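Envelope polyprotein (PDB 5FXU) forms the ectodomain of the Puumala virus surface glycoprotein Gn, a glycosylated, disulfide-rich beta protein of the antigenic hantaviral envelope. Local coordinates at residues Val167-Val172 with Ile349-Glu354; Val189-Phe194 with Cys232-Ser237. All coordinates share one frame; numbering follows the deposited sequence.

In the fold
Both contacts belong to the Gn head and use neighbouring strands of one sheet region: 340-354, which carries the second half of contact 1, runs antiparallel beside 185-197, which carries the first half of contact 2. Their centres lie 13 Å apart, and V189 N probably donates a hydrogen bond to I349 O, while L351 packs on V189 and V234. Along the chain contact 2 is nested within contact 1, since 189-194 and 232-237 both fall between 167-172 and 349-354. Contact 2 is buried, about 10 Å from the chain's centre; contact 1 lies farther out, at 23 Å, and adds strand 167-171 to the end of strand 340-354, which thus links this outlying pair to the disulfide-bonded core of contact 2.

Contact 1. Residues Val167-Val172 with Ile349-Glu354; sequences VCFNPV and IPLPGE
N170 and E354 face each other as an antiparallel hydrogen-bonded pair, joined by two backbone bonds: N170 N donates to E354 O at 3.1 Å, and E354 N returns a bond to N170 O at 3.0 Å. A third backbone bond, from V172 N to P352 O, is nearly straight at the hydrogen (168°). P171 has no amide hydrogen, so N170 and V172 on either side of it donate; P352 takes part through its carbonyl. The strands diverge strongly, their axes making an angle of 110°, so the pairing is short. G353 fits opposite P171, where the two CA atoms come within 4.0 Å; a side chain there would run into N170 O and the F169 ring.

The F169 ring meets backbone. With CG anti to the backbone N (chi1 179°), its outer atoms reach L351-E354: P352 C lies at the edge near the ring plane, and CZ comes 3.3 Å from L351 O.

Among apolar contacts, F169 CE2 touches L351 CB, the side chains crossing at about a right angle. Just past the strand end, V172 CG2 meets P352 CG at 3.8 Å, and Y249 touches both residues. F169 and L351, apolar and buried, also meet V187 and V189 of strand 185-197, whereas exposed E354 and partly exposed N170 suit polar side chains. This is a short, splayed antiparallel beta pairing between strand 167-171 and the end of strand 340-354.

Contact 2. Residues Val189-Phe194 with Cys232-Ser237; sequences VMVRCF and CLVGSS
G235 N donates to M190 O at 2.7 Å, extending the antiparallel pairing of R192 and L233, a hydrogen-bonded pair in which L233 N reaches R192 O at 2.8 Å and R192 N reaches L233 O at 3.0 Å. G235 has a positive phi (65°), a conformation easy for glycine, as the chain leaves the strand.

The R192 guanidinium adds a side-chain bond: NH2 donates to G235 O at 3.1 Å, from above the carbonyl plane, while the oxygen lies close to the guanidinium plane. A bend at chi3 (-70°) sets NE where it donates to a water at 2.7 Å, and that water in turn donates to both L233 O and G235 O. NH1 is held by S23 OG on strand 19-30, so each nitrogen of this buried arginine has a partner; M190 SD sits 3.5 Å above one guanidinium face, toward its rim.

Next to the R192-L233 pair, C193 and C232 occupy a non-hydrogen-bonded position, where close CA atoms allow an SG-SG bond with chi3 of 107°. On the same face V191 CG1 packs on C232 CB at 3.7 Å, and V189 CG2 touches V234 CG1; branched valines suit extended strands and the buried side that carries the disulfide. The whole is a cross-strand disulfide within an antiparallel beta pair, covalently joining strands 185-197 and 228-234, with V254 of helix 249-260 packing on V191 and C193.

Contact 1. Residues Val167-Val172 with Ile349-Glu354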
loop_
_atom_site.group_PDB
_atom_site.type_symbol
_atom_site.label_atom_id
_atom_site.label_comp_id
_atom_site.label_asym_id
_atom_site.label_seq_id
_atom_site.Cartn_x
_atom_site.Cartn_y
_atom_site.Cartn_z
ATOM N N VAL A 167 -17.818 -16.180 -6.781
ATOM C CA VAL A 167 -17.987 -17.445 -6.062
ATOM C C VAL A 167 -17.931 -17.171 -4.565
ATOM O O VAL A 167 -17.118 -16.371 -4.117
ATOM C CB VAL A 167 -16.861 -18.439 -6.421
ATOM C CG1 VAL A 167 -17.148 -19.801 -5.821
ATOM C CG2 VAL A 167 -16.689 -18.566 -7.936
ATOM N N CYS A 168 -18.770 -17.839 -3.786
ATOM C CA CYS A 168 -18.762 -17.666 -2.334
ATOM C C CYS A 168 -17.735 -18.589 -1.697
ATOM O O CYS A 168 -17.805 -19.782 -1.895
ATOM C CB CYS A 168 -20.166 -17.904 -1.758
ATOM S SG CYS A 168 -21.272 -16.507 -2.133
ATOM N N PHE A 169 -16.769 -18.030 -0.964
ATOM C CA PHE A 169 -15.586 -18.796 -0.468
ATOM C C PHE A 169 -15.288 -18.566 1.010
ATOM O O PHE A 169 -15.301 -17.422 1.430
ATOM C CB PHE A 169 -14.352 -18.385 -1.290
ATOM C CG PHE A 169 -13.069 -19.067 -0.874
ATOM C CD1 PHE A 169 -12.909 -20.445 -1.021
ATOM C CD2 PHE A 169 -12.006 -18.333 -0.357
ATOM C CE1 PHE A 169 -11.726 -21.079 -0.655
ATOM C CE2 PHE A 169 -10.822 -18.964 0.010
ATOM C CZ PHE A 169 -10.680 -20.339 -0.137
ATOM N N ASN A 170 -14.974 -19.638 1.752
ATOM C CA ASN A 170 -14.537 -19.588 3.161
ATOM C C ASN A 170 -13.139 -20.227 3.339
ATOM O O ASN A 170 -12.984 -21.426 3.115
ATOM C CB ASN A 170 -15.532 -20.356 4.041
ATOM C CG ASN A 170 -15.398 -20.024 5.514
ATOM O OD1 ASN A 170 -15.081 -20.890 6.333
ATOM N ND2 ASN A 170 -15.640 -18.764 5.863
ATOM N N PRO A 171 -12.112 -19.440 3.743
ATOM C CA PRO A 171 -10.753 -20.024 3.813
ATOM C C PRO A 171 -10.561 -20.948 5.010
ATOM O O PRO A 171 -11.357 -20.894 5.936
ATOM C CB PRO A 171 -9.859 -18.791 3.933
ATOM C CG PRO A 171 -10.718 -17.785 4.611
ATOM C CD PRO A 171 -12.096 -17.997 4.057
ATOM N N VAL A 172 -9.517 -21.784 4.978
ATOM C CA VAL A 172 -9.128 -22.621 6.138
ATOM C C VAL A 172 -8.859 -21.736 7.364
ATOM O O VAL A 172 -8.381 -20.618 7.216
ATOM C CB VAL A 172 -7.895 -23.559 5.877
ATOM C CG1 VAL A 172 -8.229 -24.652 4.867
ATOM C CG2 VAL A 172 -6.638 -22.794 5.457
ATOM N N ILE A 349 -3.267 -13.676 -3.849
ATOM C CA ILE A 349 -2.708 -14.948 -3.402
ATOM C C ILE A 349 -3.777 -16.041 -3.418
ATOM O O ILE A 349 -4.968 -15.768 -3.148
ATOM C CB ILE A 349 -2.057 -14.852 -1.999
ATOM C CG1 ILE A 349 -3.093 -14.565 -0.901
ATOM C CG2 ILE A 349 -0.962 -13.796 -2.006
ATOM C CD1 ILE A 349 -2.559 -14.684 0.513
ATOM N N PRO A 350 -3.365 -17.285 -3.731
ATOM C CA PRO A 350 -4.282 -18.412 -3.640
ATOM C C PRO A 350 -4.486 -18.844 -2.191
ATOM O O PRO A 350 -3.516 -18.969 -1.454
ATOM C CB PRO A 350 -3.567 -19.491 -4.442
ATOM C CG PRO A 350 -2.116 -19.197 -4.266
ATOM C CD PRO A 350 -2.024 -17.703 -4.184
ATOM N N LEU A 351 -5.735 -19.038 -1.781
ATOM C CA LEU A 351 -6.039 -19.570 -0.457
ATOM C C LEU A 351 -6.741 -20.915 -0.546
ATOM O O LEU A 351 -7.651 -21.084 -1.351
ATOM C CB LEU A 351 -6.953 -18.633 0.326
ATOM C CG LEU A 351 -6.394 -17.288 0.767
ATOM C CD1 LEU A 351 -7.426 -16.346 1.367
ATOM C CD2 LEU A 351 -5.273 -17.488 1.757
ATOM N N PRO A 352 -6.338 -21.866 0.308
ATOM C CA PRO A 352 -7.074 -23.105 0.434
ATOM C C PRO A 352 -8.288 -22.907 1.339
ATOM O O PRO A 352 -8.227 -22.146 2.307
ATOM C CB PRO A 352 -6.057 -24.036 1.075
ATOM C CG PRO A 352 -5.247 -23.146 1.940
ATOM C CD PRO A 352 -5.207 -21.813 1.249
ATOM N N GLY A 353 -9.384 -23.576 1.003
ATOM C CA GLY A 353 -10.631 -23.489 1.774
ATOM C C GLY A 353 -11.764 -24.286 1.152
ATOM O O GLY A 353 -11.521 -25.312 0.521
ATOM N N GLU A 354 -12.994 -23.793 1.306
ATOM C CA GLU A 354 -14.190 -24.475 0.818
ATOM C C GLU A 354 -15.135 -23.499 0.101
ATOM O O GLU A 354 -15.491 -22.465 0.646
ATOM C CB GLU A 354 -14.900 -25.159 1.973
ATOM C CG GLU A 354 -14.056 -26.202 2.715
ATOM C CD GLU A 354 -14.877 -27.303 3.376
ATOM O OE1 GLU A 354 -15.574 -28.003 2.619
ATOM O OE2 GLU A 354 -14.809 -27.501 4.626
#

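Contact 2. Residues Val189-Phe194 with Cys232-Ser237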
loop_
_atom_site.group_PDB
_atom_site.type_symbol
_atom_site.label_atom_id
_atom_site.label_comp_id
_atom_site.label_asym_id
_atom_site.label_seq_id
_atom_site.Cartn_x
_atom_site.Cartn_y
_atom_site.Cartn_z
ATOM N N VAL A 189 -7.488 -14.591 -3.909
ATOM C CA VAL A 189 -8.072 -13.407 -3.269
ATOM C C VAL A 189 -7.115 -12.212 -3.305
ATOM O O VAL A 189 -5.897 -12.366 -3.348
ATOM C CB VAL A 189 -8.520 -13.640 -1.800
ATOM C CG1 VAL A 189 -9.513 -14.779 -1.728
ATOM C CG2 VAL A 189 -7.356 -13.945 -0.883
ATOM N N MET A 190 -7.699 -11.030 -3.241
ATOM C CA MET A 190 -6.958 -9.786 -3.168
ATOM C C MET A 190 -6.336 -9.603 -1.792
ATOM O O MET A 190 -6.934 -9.942 -0.772
ATOM C CB MET A 190 -7.867 -8.608 -3.493
ATOM C CG MET A 190 -7.157 -7.259 -3.483
ATOM S SD MET A 190 -8.142 -5.826 -4.055
ATOM C CE MET A 190 -8.114 -6.125 -5.813
ATOM N N VAL A 191 -5.124 -9.058 -1.785
ATOM C CA VAL A 191 -4.451 -8.654 -0.570
ATOM C C VAL A 191 -4.011 -7.220 -0.756
ATOM O O VAL A 191 -3.457 -6.883 -1.805
ATOM C CB VAL A 191 -3.235 -9.536 -0.249
ATOM C CG1 VAL A 191 -2.657 -9.177 1.109
ATOM C CG2 VAL A 191 -3.662 -10.974 -0.124
ATOM N N ARG A 192 -4.294 -6.394 0.246
ATOM C CA ARG A 192 -3.839 -4.995 0.297
ATOM C C ARG A 192 -3.007 -4.748 1.541
ATOM O O ARG A 192 -3.445 -5.061 2.632
ATOM C CB ARG A 192 -5.025 -4.024 0.275
ATOM C CG ARG A 192 -5.618 -3.873 -1.103
ATOM C CD ARG A 192 -7.053 -3.427 -1.254
ATOM N NE ARG A 192 -8.117 -4.347 -0.867
ATOM C CZ ARG A 192 -9.402 -4.144 -1.120
ATOM N NH1 ARG A 192 -9.807 -3.064 -1.786
ATOM N NH2 ARG A 192 -10.287 -5.043 -0.718
ATOM N N CYS A 193 -1.813 -4.194 1.334
ATOM C CA CYS A 193 -0.790 -4.059 2.355
ATOM C C CYS A 193 -0.252 -2.640 2.457
ATOM O O CYS A 193 -0.090 -1.975 1.450
ATOM C CB CYS A 193 0.407 -4.954 2.021
ATOM S SG CYS A 193 0.041 -6.696 1.882
ATOM N N PHE A 194 0.054 -2.223 3.683
ATOM C CA PHE A 194 0.536 -0.879 3.993
ATOM C C PHE A 194 1.858 -1.005 4.706
ATOM O O PHE A 194 2.005 -1.815 5.610
ATOM C CB PHE A 194 -0.504 -0.119 4.827
ATOM C CG PHE A 194 -1.853 -0.117 4.176
ATOM C CD1 PHE A 194 -2.688 -1.236 4.282
ATOM C CD2 PHE A 194 -2.242 0.928 3.366
ATOM C CE1 PHE A 194 -3.903 -1.280 3.604
ATOM C CE2 PHE A 194 -3.467 0.901 2.706
ATOM C CZ PHE A 194 -4.295 -0.201 2.803
ATOM N N CYS A 232 -1.471 -6.128 6.318
ATOM C CA CYS A 232 -2.257 -6.453 5.132
ATOM C C CYS A 232 -3.635 -6.865 5.540
ATOM O O CYS A 232 -3.839 -7.389 6.639
ATOM C CB CYS A 232 -1.611 -7.608 4.329
ATOM S SG CYS A 232 0.129 -7.333 3.869
ATOM N N LEU A 233 -4.587 -6.639 4.646
ATOM C CA LEU A 233 -5.919 -7.165 4.812
ATOM C C LEU A 233 -6.201 -8.018 3.610
ATOM O O LEU A 233 -5.842 -7.655 2.492
ATOM C CB LEU A 233 -6.954 -6.054 4.934
ATOM C CG LEU A 233 -7.210 -5.349 6.268
ATOM C CD1 LEU A 233 -7.100 -6.175 7.536
ATOM C CD2 LEU A 233 -6.237 -4.210 6.341
ATOM N N VAL A 234 -6.859 -9.142 3.855
ATOM C CA VAL A 234 -7.124 -10.134 2.844
ATOM C C VAL A 234 -8.585 -10.043 2.420
ATOM O O VAL A 234 -9.474 -10.070 3.250
ATOM C CB VAL A 234 -6.828 -11.532 3.406
ATOM C CG1 VAL A 234 -6.955 -12.562 2.321
ATOM C CG2 VAL A 234 -5.423 -11.579 3.997
ATOM N N GLY A 235 -8.831 -9.974 1.123
ATOM C CA GLY A 235 -10.190 -9.872 0.590
ATOM C C GLY A 235 -10.888 -8.585 0.984
ATOM O O GLY A 235 -10.253 -7.546 1.128
ATOM N N SER A 236 -12.196 -8.646 1.134
ATOM C CA SER A 236 -12.944 -7.479 1.530
ATOM C C SER A 236 -12.989 -7.325 3.053
ATOM O O SER A 236 -13.331 -6.261 3.547
ATOM C CB SER A 236 -14.346 -7.563 0.942
ATOM O OG SER A 236 -14.980 -8.788 1.315
ATOM N N SER A 237 -12.635 -8.381 3.790
ATOM C CA SER A 237 -12.645 -8.358 5.237
ATOM C C SER A 237 -11.779 -9.438 5.850
ATOM O O SER A 237 -11.793 -10.539 5.387
ATOM C CB SER A 237 -14.080 -8.586 5.712
ATOM O OG SER A 237 -14.242 -8.178 7.043
HETATM O O HOH W 1 -7.755 -6.677 0.516
#